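Local coordinates for spindle assembly abnormal protein 6 (PDB 4G79), which serves as a central scaffolding component of the centriole that ensures its ninefold symmetry and is required for centrosome duplication, here represented by its globular N-terminal domain, at residues A[48-53]-A[72-77]; A[8-13]-A[38-43]; A[15-20]-A[31-36]. All coordinates share one frame; numbering follows the deposited sequence. Where two conformers were deposited one is given.

Contact 1. Residues A[48-53]-A[72-77]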
ATOM      1  N   SER A  48      13.439 -13.596 -27.116  1.00 55.43           N
ATOM      2  CA  SER A  48      12.060 -13.411 -27.599  1.00 54.30           C
ATOM      3  C   SER A  48      11.831 -12.152 -28.455  1.00 54.61           C
ATOM      4  O   SER A  48      10.816 -12.073 -29.136  1.00 54.11           O
ATOM      5  CB  SER A  48      11.090 -13.383 -26.421  1.00 54.99           C
ATOM      6  OG  SER A  48      11.306 -12.227 -25.630  1.00 56.68           O
ATOM      7  N   GLY A  49      12.711 -11.164 -28.355  1.00 50.37           N
ATOM      8  CA  GLY A  49      12.546  -9.900 -29.062  1.00 49.76           C
ATOM      9  C   GLY A  49      11.545  -8.981 -28.369  1.00 51.22           C
ATOM     10  O   GLY A  49      11.232  -7.904 -28.877  1.00 50.46           O
ATOM     11  N   GLU A  50      11.024  -9.390 -27.209  1.00 47.34           N
ATOM     12  CA  GLU A  50      10.018  -8.598 -26.512  1.00 46.35           C
ATOM     13  C   GLU A  50      10.653  -7.458 -25.682  1.00 44.84           C
ATOM     14  O   GLU A  50      11.826  -7.520 -25.282  1.00 44.07           O
ATOM     15  CB  GLU A  50       9.120  -9.498 -25.634  1.00 48.34           C
ATOM     16  CG  GLU A  50       9.668  -9.750 -24.232  1.00 58.65           C
ATOM     17  CD  GLU A  50       8.854 -10.722 -23.401  1.00 81.16           C
ATOM     18  OE1 GLU A  50       7.729 -10.357 -22.985  1.00 55.62           O
ATOM     19  OE2 GLU A  50       9.358 -11.843 -23.154  1.00 77.79           O
ATOM     20  N   LYS A  51       9.845  -6.422 -25.406  1.00 38.26           N
ATOM     21  CA  LYS A  51      10.304  -5.269 -24.630  1.00 35.67           C
ATOM     22  C   LYS A  51      10.470  -5.653 -23.176  1.00 37.20           C
ATOM     23  O   LYS A  51       9.589  -6.288 -22.572  1.00 35.13           O
ATOM     24  CB  LYS A  51       9.332  -4.086 -24.772  1.00 36.80           C
ATOM     25  CG  LYS A  51       9.701  -2.890 -23.881  1.00 36.96           C
ATOM     26  CD  LYS A  51       8.656  -1.793 -24.021  1.00 45.50           C
ATOM     27  CE  LYS A  51       8.974  -0.645 -23.105  1.00 45.45           C
ATOM     28  NZ  LYS A  51       7.862   0.350 -23.091  1.00 42.99           N
ATOM     29  N   GLU A  52      11.619  -5.248 -22.628  1.00 35.39           N
ATOM     30  CA  GLU A  52      12.010  -5.440 -21.249  1.00 36.11           C
ATOM     31  C   GLU A  52      12.327  -4.122 -20.653  1.00 36.99           C
ATOM     32  O   GLU A  52      12.931  -3.308 -21.342  1.00 37.99           O
ATOM     33  CB  GLU A  52      13.301  -6.282 -21.196  1.00 39.66           C
ATOM     34  CG  GLU A  52      13.077  -7.766 -21.257  1.00 55.10           C
ATOM     35  CD  GLU A  52      14.353  -8.575 -21.303  1.00 59.09           C
ATOM     36  OE1 GLU A  52      15.429  -8.023 -21.640  1.00 51.05           O
ATOM     37  OE2 GLU A  52      14.265  -9.789 -21.019  1.00 63.20           O
ATOM     38  N   LEU A  53      11.984  -3.905 -19.378  1.00 31.88           N
ATOM     39  CA  LEU A  53      12.480  -2.731 -18.649  1.00 32.27           C
ATOM     40  C   LEU A  53      13.634  -3.232 -17.844  1.00 36.07           C
ATOM     41  O   LEU A  53      13.552  -4.367 -17.385  1.00 36.54           O
ATOM     42  CB  LEU A  53      11.433  -2.096 -17.731  1.00 32.08           C
ATOM     43  CG  LEU A  53      10.246  -1.425 -18.401  1.00 39.22           C
ATOM     44  CD1 LEU A  53       9.309  -0.876 -17.322  1.00 40.81           C
ATOM     45  CD2 LEU A  53      10.712  -0.282 -19.322  1.00 42.15           C
ATOM     46  N   ASN A  72       9.600  -7.891 -17.965  1.00 37.90           N
ATOM     47  CA  ASN A  72       8.854  -7.972 -19.233  1.00 36.94           C
ATOM     48  C   ASN A  72       7.359  -7.725 -18.923  1.00 39.58           C
ATOM     49  O   ASN A  72       7.011  -7.486 -17.763  1.00 38.66           O
ATOM     50  CB  ASN A  72       9.122  -9.306 -19.969  1.00 36.60           C
ATOM     51  CG  ASN A  72       8.698 -10.558 -19.236  1.00 55.08           C
ATOM     52  OD1 ASN A  72       7.951 -10.535 -18.254  1.00 45.69           O
ATOM     53  ND2 ASN A  72       9.111 -11.698 -19.742  1.00 54.19           N
ATOM     54  N   ASN A  73       6.466  -7.733 -19.951  1.00 35.05           N
ATOM     55  CA  ASN A  73       5.063  -7.471 -19.718  1.00 34.20           C
ATOM     56  C   ASN A  73       4.433  -8.478 -18.745  1.00 41.31           C
ATOM     57  O   ASN A  73       3.632  -8.083 -17.893  1.00 40.96           O
ATOM     58  CB  ASN A  73       4.300  -7.455 -21.039  1.00 36.30           C
ATOM     59  CG  ASN A  73       2.837  -7.084 -20.871  1.00 47.17           C
ATOM     60  OD1 ASN A  73       2.496  -6.108 -20.201  1.00 42.53           O
ATOM     61  ND2 ASN A  73       1.955  -7.880 -21.425  1.00 41.63           N
ATOM     62  N   GLU A  74       4.763  -9.766 -18.893  1.00 40.91           N
ATOM     63  CA  GLU A  74       4.208 -10.849 -18.068  1.00 42.60           C
ATOM     64  C   GLU A  74       4.620 -10.708 -16.589  1.00 46.72           C
ATOM     65  O   GLU A  74       3.768 -10.866 -15.704  1.00 46.94           O
ATOM     66  CB  GLU A  74       4.640 -12.225 -18.615  1.00 46.11           C
ATOM     67  CG  GLU A  74       4.053 -12.532 -19.988  1.00 65.73           C
ATOM     68  CD  GLU A  74       4.696 -11.860 -21.191  1.00 85.95           C
ATOM     69  OE1 GLU A  74       5.802 -11.278 -21.052  1.00 50.89           O
ATOM     70  OE2 GLU A  74       4.087 -11.927 -22.285  1.00 82.39           O
ATOM     71  N   LYS A  75       5.903 -10.392 -16.328  1.00 43.13           N
ATOM     72  CA  LYS A  75       6.440 -10.229 -14.975  1.00 42.50           C
ATOM     73  C   LYS A  75       5.857  -8.974 -14.347  1.00 46.01           C
ATOM     74  O   LYS A  75       5.525  -8.977 -13.159  1.00 47.08           O
ATOM     75  CB  LYS A  75       7.971 -10.199 -14.973  1.00 44.84           C
ATOM     76  CG  LYS A  75       8.602 -11.566 -15.197  1.00 59.24           C
ATOM     77  CD  LYS A  75      10.122 -11.509 -15.192  1.00 68.55           C
ATOM     78  CE  LYS A  75      10.703 -12.845 -15.602  1.00 90.53           C
ATOM     79  NZ  LYS A  75      12.181 -12.889 -15.433  1.00105.43           N
ATOM     80  N   TYR A  76       5.663  -7.927 -15.160  1.00 40.75           N
ATOM     81  CA  TYR A  76       5.014  -6.697 -14.707  1.00 38.88           C
ATOM     82  C   TYR A  76       3.586  -6.962 -14.236  1.00 43.86           C
ATOM     83  O   TYR A  76       3.150  -6.320 -13.287  1.00 43.11           O
ATOM     84  CB  TYR A  76       4.989  -5.614 -15.793  1.00 38.38           C
ATOM     85  CG  TYR A  76       4.275  -4.378 -15.307  1.00 35.67           C
ATOM     86  CD1 TYR A  76       4.858  -3.548 -14.349  1.00 34.50           C
ATOM     87  CD2 TYR A  76       2.962  -4.113 -15.686  1.00 35.86           C
ATOM     88  CE1 TYR A  76       4.159  -2.473 -13.805  1.00 33.52           C
ATOM     89  CE2 TYR A  76       2.249  -3.045 -15.138  1.00 35.28           C
ATOM     90  CZ  TYR A  76       2.861  -2.220 -14.201  1.00 37.77           C
ATOM     91  OH  TYR A  76       2.194  -1.128 -13.705  1.00 34.91           O
ATOM     92  N   GLN A  77       2.830  -7.858 -14.914  1.00 41.61           N
ATOM     93  CA  GLN A  77       1.452  -8.163 -14.509  1.00 42.30           C
ATOM     94  C   GLN A  77       1.419  -8.736 -13.086  1.00 47.64           C
ATOM     95  O   GLN A  77       0.523  -8.379 -12.320  1.00 47.53           O
ATOM     96  CB  GLN A  77       0.738  -9.113 -15.493  1.00 44.99           C
ATOM     97  CG  GLN A  77       0.533  -8.566 -16.915  1.00 55.29           C
ATOM     98  CD  GLN A  77       0.070  -7.127 -17.005  1.00 72.67           C
ATOM     99  OE1 GLN A  77      -0.844  -6.671 -16.298  1.00 73.27           O
ATOM    100  NE2 GLN A  77       0.679  -6.381 -17.911  1.00 50.41           N
TER
HETATM  101  O   HOH W   1       7.209  -7.531 -22.836  1.00 35.15           O
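The N-terminus of helix 73-83 meets the start of strand 51-58 where Asn72, the helix N-cap, lies beside Glu50. Asn72 OD1 accepts from Lys75 N at 2.8 Å, with the donor nitrogen nearly along the C=O axis. The capping bond fixes the amide and leaves ND2 turned to the carboxylate of Glu50. Asn72 ND2 gives Glu50 OE2 only a weak bond, 3.4 Å long and bent to 135° at the hydrogen. The carboxylate plane of Glu50 and the amide plane of Asn72 are 32° apart, and Glu50 OE1 lies 3.5 Å from Asn72 CB. This is a surface contact of the SAS-6 N-terminal domain, tying the start of strand 51-58 to the first turn of the helix. An ST turn stands on the strand side: Ser48 OG accepts from Glu50 N and also bonds to Glu50 OE2, 3.2 Å away on the anti side of the carboxylate. A water donates to Glu50 OE1 and Lys51 O and accepts from Asn73 N, so it bridges the strand and the helix start. Glu74 is bent at chi2 (78°), which turns CD toward Glu50; Glu74 OE1 lies 2.9 Å from Glu50 OE1. Both are acceptors, and the closeness suggests a raised proton affinity for one of them. An alanine in place of Glu50 would probably leave Ser48 OG, Asn72 ND2 and the bridging water each without one partner. Glu52 turns its carboxylate to Asn45 and Gln43.

Contact 2. Residues A[8-13]-A[38-43]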
ATOM      1  N   ALA A   8      18.121   4.477 -22.744  1.00 40.86           N
ATOM      2  CA  ALA A   8      18.203   5.001 -21.381  1.00 39.79           C
ATOM      3  C   ALA A   8      16.970   5.847 -21.101  1.00 42.29           C
ATOM      4  O   ALA A   8      16.593   6.675 -21.936  1.00 45.00           O
ATOM      5  CB  ALA A   8      19.476   5.819 -21.199  1.00 41.97           C
ATOM      6  N   LEU A   9      16.286   5.592 -19.974  1.00 35.35           N
ATOM      7  CA  LEU A   9      15.068   6.326 -19.648  1.00 33.47           C
ATOM      8  C   LEU A   9      15.262   7.209 -18.443  1.00 36.49           C
ATOM      9  O   LEU A   9      14.618   8.240 -18.331  1.00 36.94           O
ATOM     10  CB  LEU A   9      13.886   5.377 -19.398  1.00 32.63           C
ATOM     11  CG  LEU A   9      13.472   4.408 -20.535  1.00 36.21           C
ATOM     12  CD1 LEU A   9      12.419   3.447 -20.024  1.00 35.72           C
ATOM     13  CD2 LEU A   9      12.903   5.153 -21.740  1.00 37.25           C
ATOM     14  N   PHE A  10      16.172   6.815 -17.543  1.00 32.76           N
ATOM     15  CA  PHE A  10      16.440   7.510 -16.299  1.00 30.71           C
ATOM     16  C   PHE A  10      17.820   7.127 -15.821  1.00 35.23           C
ATOM     17  O   PHE A  10      18.187   5.954 -15.883  1.00 31.98           O
ATOM     18  CB  PHE A  10      15.366   7.115 -15.255  1.00 29.63           C
ATOM     19  CG  PHE A  10      15.473   7.772 -13.887  1.00 29.21           C
ATOM     20  CD1 PHE A  10      16.249   7.205 -12.885  1.00 31.80           C
ATOM     21  CD2 PHE A  10      14.699   8.881 -13.568  1.00 31.93           C
ATOM     22  CE1 PHE A  10      16.329   7.791 -11.612  1.00 32.11           C
ATOM     23  CE2 PHE A  10      14.736   9.443 -12.274  1.00 35.06           C
ATOM     24  CZ  PHE A  10      15.557   8.894 -11.308  1.00 32.38           C
ATOM     25  N   ASP A  11      18.581   8.119 -15.345  1.00 35.66           N
ATOM     26  CA  ASP A  11      19.919   7.918 -14.782  1.00 37.07           C
ATOM     27  C   ASP A  11      20.180   9.015 -13.780  1.00 42.14           C
ATOM     28  O   ASP A  11      20.568  10.113 -14.162  1.00 42.94           O
ATOM     29  CB  ASP A  11      20.995   7.898 -15.878  1.00 41.49           C
ATOM     30  CG  ASP A  11      22.375   7.454 -15.415  1.00 51.93           C
ATOM     31  OD1 ASP A  11      22.632   7.480 -14.193  1.00 50.90           O
ATOM     32  OD2 ASP A  11      23.178   7.046 -16.272  1.00 62.61           O
ATOM     33  N   GLN A  12      19.920   8.745 -12.499  1.00 39.03           N
ATOM     34  CA  GLN A  12      20.142   9.755 -11.471  1.00 39.39           C
ATOM     35  C   GLN A  12      20.736   9.172 -10.224  1.00 39.49           C
ATOM     36  O   GLN A  12      20.462   8.025  -9.892  1.00 36.88           O
ATOM     37  CB  GLN A  12      18.811  10.427 -11.076  1.00 40.42           C
ATOM     38  CG  GLN A  12      18.015  11.074 -12.217  1.00 48.04           C
ATOM     39  CD  GLN A  12      18.536  12.412 -12.642  1.00 68.14           C
ATOM     40  OE1 GLN A  12      19.251  13.101 -11.902  1.00 65.33           O
ATOM     41  NE2 GLN A  12      18.154  12.822 -13.845  1.00 58.26           N
ATOM     42  N   THR A  13      21.487   9.999  -9.486  1.00 38.28           N
ATOM     43  CA  THR A  13      21.967   9.670  -8.168  1.00 37.83           C
ATOM     44  C   THR A  13      20.861  10.098  -7.213  1.00 41.82           C
ATOM     45  O   THR A  13      20.394  11.243  -7.266  1.00 43.76           O
ATOM     46  CB  THR A  13      23.315  10.343  -7.881  1.00 44.53           C
ATOM     47  OG1 THR A  13      24.284   9.825  -8.799  1.00 46.20           O
ATOM     48  CG2 THR A  13      23.766  10.102  -6.455  1.00 44.51           C
ATOM     49  N   LEU A  38      20.632   5.102  -9.755  1.00 30.69           N
ATOM     50  CA  LEU A  38      19.548   4.292 -10.301  1.00 29.22           C
ATOM     51  C   LEU A  38      19.438   4.568 -11.776  1.00 32.99           C
ATOM     52  O   LEU A  38      19.351   5.725 -12.189  1.00 34.82           O
ATOM     53  CB  LEU A  38      18.209   4.601  -9.606  1.00 28.37           C
ATOM     54  CG  LEU A  38      16.930   3.963 -10.270  1.00 31.54           C
ATOM     55  CD1 LEU A  38      16.996   2.423 -10.239  1.00 30.93           C
ATOM     56  CD2 LEU A  38      15.661   4.456  -9.606  1.00 28.96           C
ATOM     57  N   LYS A  39      19.446   3.505 -12.561  1.00 29.49           N
ATOM     58  CA  LYS A  39      19.260   3.579 -14.015  1.00 30.59           C
ATOM     59  C   LYS A  39      18.063   2.762 -14.395  1.00 33.69           C
ATOM     60  O   LYS A  39      17.932   1.613 -13.950  1.00 32.96           O
ATOM     61  CB  LYS A  39      20.487   3.062 -14.786  1.00 32.79           C
ATOM     62  CG  LYS A  39      21.786   3.780 -14.470  1.00 38.39           C
ATOM     63  CD  LYS A  39      22.936   3.151 -15.299  1.00 43.10           C
ATOM     64  CE  LYS A  39      24.263   3.827 -15.091  1.00 64.15           C
ATOM     65  NZ  LYS A  39      25.360   3.112 -15.809  1.00 75.52           N
ATOM     66  N   ILE A  40      17.217   3.332 -15.259  1.00 29.17           N
ATOM     67  CA  ILE A  40      16.047   2.630 -15.818  1.00 28.56           C
ATOM     68  C   ILE A  40      16.195   2.728 -17.313  1.00 33.70           C
ATOM     69  O   ILE A  40      16.487   3.810 -17.836  1.00 33.30           O
ATOM     70  CB  ILE A  40      14.673   3.157 -15.329  1.00 29.85           C
ATOM     71  CG1 ILE A  40      14.601   3.202 -13.770  1.00 29.86           C
ATOM     72  CG2 ILE A  40      13.514   2.302 -15.912  1.00 29.48           C
ATOM     73  CD1 ILE A  40      13.318   4.130 -13.209  1.00 27.20           C
ATOM     74  N   SER A  41      16.065   1.591 -17.989  1.00 31.80           N
ATOM     75  CA  SER A  41      16.158   1.553 -19.451  1.00 32.87           C
ATOM     76  C   SER A  41      15.174   0.570 -20.026  1.00 36.17           C
ATOM     77  O   SER A  41      14.598  -0.226 -19.288  1.00 34.89           O
ATOM     78  CB  SER A  41      17.589   1.170 -19.843  1.00 39.52           C
ATOM     79  OG  SER A  41      17.946  -0.101 -19.324  1.00 44.05           O
ATOM     80  N   GLU A  42      14.906   0.665 -21.344  1.00 35.90           N
ATOM     81  CA  GLU A  42      14.099  -0.309 -22.045  1.00 36.15           C
ATOM     82  C   GLU A  42      15.008  -0.980 -23.052  1.00 41.37           C
ATOM     83  O   GLU A  42      15.949  -0.352 -23.567  1.00 41.37           O
ATOM     84  CB  GLU A  42      12.830   0.269 -22.705  1.00 37.65           C
ATOM     85  CG  GLU A  42      13.083   1.143 -23.911  1.00 42.07           C
ATOM     86  CD  GLU A  42      11.810   1.679 -24.517  1.00 46.18           C
ATOM     87  OE1 GLU A  42      11.369   2.756 -24.066  1.00 43.13           O
ATOM     88  OE2 GLU A  42      11.274   1.052 -25.460  1.00 44.17           O
ATOM     89  N   GLN A  43      14.780  -2.269 -23.278  1.00 38.43           N
ATOM     90  CA  GLN A  43      15.596  -3.035 -24.217  1.00 40.62           C
ATOM     91  C   GLN A  43      14.821  -4.174 -24.795  1.00 43.02           C
ATOM     92  O   GLN A  43      13.785  -4.568 -24.277  1.00 41.80           O
ATOM     93  CB  GLN A  43      16.891  -3.568 -23.546  1.00 41.50           C
ATOM     94  CG  GLN A  43      16.633  -4.604 -22.430  1.00 43.45           C
ATOM     95  CD  GLN A  43      17.878  -4.934 -21.642  1.00 54.42           C
ATOM     96  OE1 GLN A  43      18.791  -4.125 -21.525  1.00 46.65           O
ATOM     97  NE2 GLN A  43      17.912  -6.105 -21.031  1.00 43.28           N
TER
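Ile40 O takes two backbone donors, Leu9 N at 2.8 Å and Phe10 N at 3.0 Å. Leu9 and Phe10 thus both face Ile40, and the register of the antiparallel pair shifts by one residue between Ala8 and Phe10. The two N-H groups come in at 153° and 141°, so the Phe10 bond is the more bent. Ile40 N returns a bond to Phe10 O. Further on, Gln12 and Leu38 exchange a pair of bonds, and Leu38 N to Gln12 O is almost straight. Two of the acceptors also meet a CA-H: Phe10 O touches Lys39 CA at 3.2 Å, and Leu38 O touches Asp11 CA. Lys39 and Ser41 make their backbone bonds to Glu56 and Lys54 of strand 51-58.

On the face with Lys39, Asp11 lies side by side with the lysine, pointing the same way. Its OD2 touches Lys39 CE at 3.6 Å, while Lys39 NZ is 4.5 Å from Asp11 OD2, beyond a salt bridge. The charge of Asp11 is met instead by Lys37, which forms a salt bridge to OD1.

On the other face Phe10 crosses Leu38 at about a right angle. Phe10 CG is anti to the backbone N (chi1 -179°). Leu38 O lies at the ring edge, near its plane, 3.5 Å from Phe10 CD1. Phe10 CE1 also meets Leu38 CD2 at 3.9 Å. Gln12 CG lies over one face of the ring, offset toward the rim. Helix 92-102 packs on Phe10 through Ile97, Leu100 and Leu101. Leu9 CD2 reaches Glu42 OE1 at 3.7 Å.

The double acceptor, with two residues set against one, is a classic beta bulge in the hairpin of strands 7-21 and 29-44.

Contact 3. Residues A[15-20]-A[31-36]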
ATOM      1  N   ILE A  15      19.127   9.618  -2.997  1.00 34.81           N
ATOM      2  CA  ILE A  15      19.401   9.267  -1.608  1.00 35.48           C
ATOM      3  C   ILE A  15      18.498   8.109  -1.265  1.00 36.80           C
ATOM      4  O   ILE A  15      17.301   8.194  -1.500  1.00 38.74           O
ATOM      5  CB  ILE A  15      19.209  10.466  -0.603  1.00 41.28           C
ATOM      6  CG1 ILE A  15      19.970  11.765  -0.994  1.00 45.01           C
ATOM      7  CG2 ILE A  15      19.463  10.058   0.848  1.00 41.58           C
ATOM      8  CD1 ILE A  15      21.359  11.670  -1.462  1.00 50.74           C
ATOM      9  N   ALA A  16      19.044   7.041  -0.703  1.00 30.93           N
ATOM     10  CA  ALA A  16      18.286   5.871  -0.271  1.00 29.92           C
ATOM     11  C   ALA A  16      18.612   5.470   1.150  1.00 37.41           C
ATOM     12  O   ALA A  16      19.708   5.769   1.644  1.00 36.70           O
ATOM     13  CB  ALA A  16      18.584   4.702  -1.186  1.00 30.41           C
ATOM     14  N   SER A  17      17.702   4.733   1.800  1.00 34.15           N
ATOM     15  CA  SER A  17      18.028   4.168   3.106  1.00 35.19           C
ATOM     16  C   SER A  17      18.512   2.754   2.843  1.00 39.71           C
ATOM     17  O   SER A  17      17.804   1.967   2.216  1.00 37.54           O
ATOM     18  CB  SER A  17      16.834   4.182   4.058  1.00 39.94           C
ATOM     19  OG  SER A  17      16.553   5.497   4.515  1.00 46.48           O
ATOM     20  N   LEU A  18      19.726   2.438   3.261  1.00 37.01           N
ATOM     21  CA  LEU A  18      20.247   1.092   3.052  1.00 38.68           C
ATOM     22  C   LEU A  18      20.193   0.333   4.359  1.00 45.62           C
ATOM     23  O   LEU A  18      20.760   0.784   5.373  1.00 45.59           O
ATOM     24  CB  LEU A  18      21.673   1.129   2.472  1.00 39.59           C
ATOM     25  CG  LEU A  18      22.405  -0.225   2.260  1.00 44.92           C
ATOM     26  CD1 LEU A  18      21.763  -1.054   1.180  1.00 44.17           C
ATOM     27  CD2 LEU A  18      23.867  -0.000   1.877  1.00 45.07           C
ATOM     28  N   LEU A  19      19.493  -0.802   4.341  1.00 43.00           N
ATOM     29  CA  LEU A  19      19.374  -1.680   5.505  1.00 46.40           C
ATOM     30  C   LEU A  19      20.146  -2.948   5.217  1.00 50.65           C
ATOM     31  O   LEU A  19      19.966  -3.547   4.157  1.00 47.91           O
ATOM     32  CB  LEU A  19      17.905  -2.007   5.850  1.00 47.85           C
ATOM     33  CG  LEU A  19      16.853  -0.878   5.736  1.00 52.82           C
ATOM     34  CD1 LEU A  19      15.455  -1.427   5.871  1.00 53.66           C
ATOM     35  CD2 LEU A  19      17.078   0.204   6.773  1.00 56.88           C
ATOM     36  N   GLN A  20      21.056  -3.328   6.116  1.00 49.19           N
ATOM     37  CA  GLN A  20      21.830  -4.543   5.909  1.00 51.39           C
ATOM     38  C   GLN A  20      22.078  -5.234   7.263  1.00 60.49           C
ATOM     39  O   GLN A  20      22.206  -4.538   8.275  1.00 58.80           O
ATOM     40  CB  GLN A  20      23.147  -4.240   5.150  1.00 53.15           C
ATOM     41  CG  GLN A  20      24.196  -3.459   5.957  1.00 68.88           C
ATOM     42  CD  GLN A  20      25.366  -2.971   5.137  1.00 81.43           C
ATOM     43  OE1 GLN A  20      25.568  -1.758   4.959  1.00 72.76           O
ATOM     44  NE2 GLN A  20      26.194  -3.899   4.669  1.00 69.55           N
ATOM     45  N   ALA A  31      21.367   0.633   9.651  1.00 51.73           N
ATOM     46  CA  ALA A  31      20.792   1.503   8.643  1.00 47.75           C
ATOM     47  C   ALA A  31      21.622   2.728   8.394  1.00 46.46           C
ATOM     48  O   ALA A  31      22.037   3.403   9.328  1.00 47.47           O
ATOM     49  CB  ALA A  31      19.385   1.921   9.062  1.00 48.17           C
ATOM     50  N   TYR A  32      21.803   3.047   7.131  1.00 40.26           N
ATOM     51  CA  TYR A  32      22.490   4.240   6.683  1.00 38.76           C
ATOM     52  C   TYR A  32      21.810   4.852   5.503  1.00 40.92           C
ATOM     53  O   TYR A  32      21.416   4.127   4.582  1.00 42.04           O
ATOM     54  CB  TYR A  32      23.934   3.928   6.266  1.00 38.11           C
ATOM     55  CG  TYR A  32      24.820   3.440   7.387  1.00 38.35           C
ATOM     56  CD1 TYR A  32      25.169   4.279   8.439  1.00 39.35           C
ATOM     57  CD2 TYR A  32      25.358   2.158   7.366  1.00 39.66           C
ATOM     58  CE1 TYR A  32      26.019   3.848   9.451  1.00 41.43           C
ATOM     59  CE2 TYR A  32      26.194   1.710   8.388  1.00 41.25           C
ATOM     60  CZ  TYR A  32      26.547   2.568   9.410  1.00 46.61           C
ATOM     61  OH  TYR A  32      27.380   2.131  10.411  1.00 44.93           O
ATOM     62  N   LYS A  33      21.793   6.191   5.445  1.00 36.56           N
ATOM     63  CA  LYS A  33      21.387   6.881   4.213  1.00 34.66           C
ATOM     64  C   LYS A  33      22.588   6.796   3.299  1.00 39.67           C
ATOM     65  O   LYS A  33      23.727   6.906   3.776  1.00 38.25           O
ATOM     66  CB  LYS A  33      21.000   8.350   4.475  1.00 38.71           C
ATOM     67  CG  LYS A  33      19.802   8.547   5.398  1.00 47.31           C
ATOM     68  CD  LYS A  33      18.502   8.387   4.641  1.00 51.10           C
ATOM     69  CE  LYS A  33      17.291   8.662   5.503  1.00 50.99           C
ATOM     70  NZ  LYS A  33      17.058  10.119   5.664  1.00 56.27           N
ATOM     71  N   THR A  34      22.362   6.549   2.017  1.00 35.89           N
ATOM     72  CA  THR A  34      23.453   6.440   1.044  1.00 36.64           C
ATOM     73  C   THR A  34      23.009   6.969  -0.313  1.00 40.10           C
ATOM     74  O   THR A  34      21.836   6.825  -0.681  1.00 39.60           O
ATOM     75  CB  THR A  34      23.951   4.970   0.910  1.00 40.17           C
ATOM     76  OG1 THR A  34      25.027   4.931  -0.049  1.00 39.07           O
ATOM     77  CG2 THR A  34      22.845   3.988   0.442  1.00 37.08           C
ATOM     78  N   LYS A  35      23.930   7.607  -1.033  1.00 37.08           N
ATOM     79  CA  LYS A  35      23.672   7.993  -2.413  1.00 35.33           C
ATOM     80  C   LYS A  35      23.780   6.719  -3.239  1.00 39.50           C
ATOM     81  O   LYS A  35      24.712   5.927  -3.050  1.00 38.81           O
ATOM     82  CB  LYS A  35      24.653   9.063  -2.916  1.00 40.32           C
ATOM     83  CG  LYS A  35      24.498  10.423  -2.253  1.00 51.24           C
ATOM     84  CD  LYS A  35      25.528  11.426  -2.772  1.00 65.47           C
ATOM     85  CE  LYS A  35      25.625  12.668  -1.910  1.00 78.08           C
ATOM     86  NZ  LYS A  35      26.391  12.428  -0.653  1.00 84.82           N
ATOM     87  N   VAL A  36      22.827   6.512  -4.134  1.00 34.33           N
ATOM     88  CA  VAL A  36      22.785   5.333  -5.016  0.50 33.58           C
ATOM     89  C   VAL A  36      22.506   5.806  -6.437  1.00 37.56           C
ATOM     90  O   VAL A  36      21.733   6.743  -6.626  1.00 37.68           O
ATOM     91  CB  VAL A  36      21.721   4.292  -4.538  0.50 35.18           C
ATOM     92  CG1 VAL A  36      21.485   3.184  -5.563  0.50 34.89           C
ATOM     93  CG2 VAL A  36      22.092   3.682  -3.202  0.50 34.84           C
TER
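Ile15 and Lys35 lie side by side and point the same way. In Ile15, CG1 is beside the backbone N and chi2 is -44°. This bend swings CD1 toward the partner strand, where it comes to 3.5 Å from Lys35 CG, tighter than usual van der Waals contact. On the same face, Lys33 is bent at chi2 (-82°), which turns CD toward Ser17. Lys33 CE is 3.4 Å from Ser17 OG. Its NZ is bound by a tetraethylene glycol, probably from the crystallisation liquor. Leu19 CD2 meets Ala31 CB at 3.7 Å on this face too.

The face bearing Ala16, Leu18 and Thr34 is largely buried. Thr34 CG2 sits between the backbone N and the carbonyl carbon and packs on Leu18 CB at 3.7 Å. Thr34 OG1, anti to the backbone N, instead bonds to Arg59 and to Lys35 O. Ala16 CB touches Val36 CG2 at 4.2 Å.

Four backbone bonds join the strands, in pairs between Ala16 and Thr34 and between Leu18 and Tyr32. Leu18 N to Tyr32 O is 2.7 Å and nearly straight (172°). Strand 106-111 pairs with the other side of strand 15-20, through Ser17 and Leu19.

Backbone bonds supply all the hydrogen bonding between the two strands. The side chains meet by packing, mostly carbon on carbon, with Ser17 OG against the Lys33 methylenes. The lysine chains contribute methylenes, and their ammonium groups have no hydrogen bond to the partner strand.

How the contacts relate
From the N terminus, strand 7-21 runs through residues 8-13 and then 15-20, and strand 29-44 returns past both. Contact 3 closes first, near the turn of this hairpin. Contact 2 closes afterwards, farther from the turn, so the loop of contact 3 nests within that of contact 2. They touch where Thr13 packs on Lys35. The chain then enters strand 51-58, and contact 1 opens and closes in series, bringing in helix 73-83. Contacts 1 and 2 adjoin through neighbouring strands, with Glu52 N probably bonded to Gln43 O. Contacts 1 and 3 lie on opposite sides of the chain's centre, about 29 Å apart between centres.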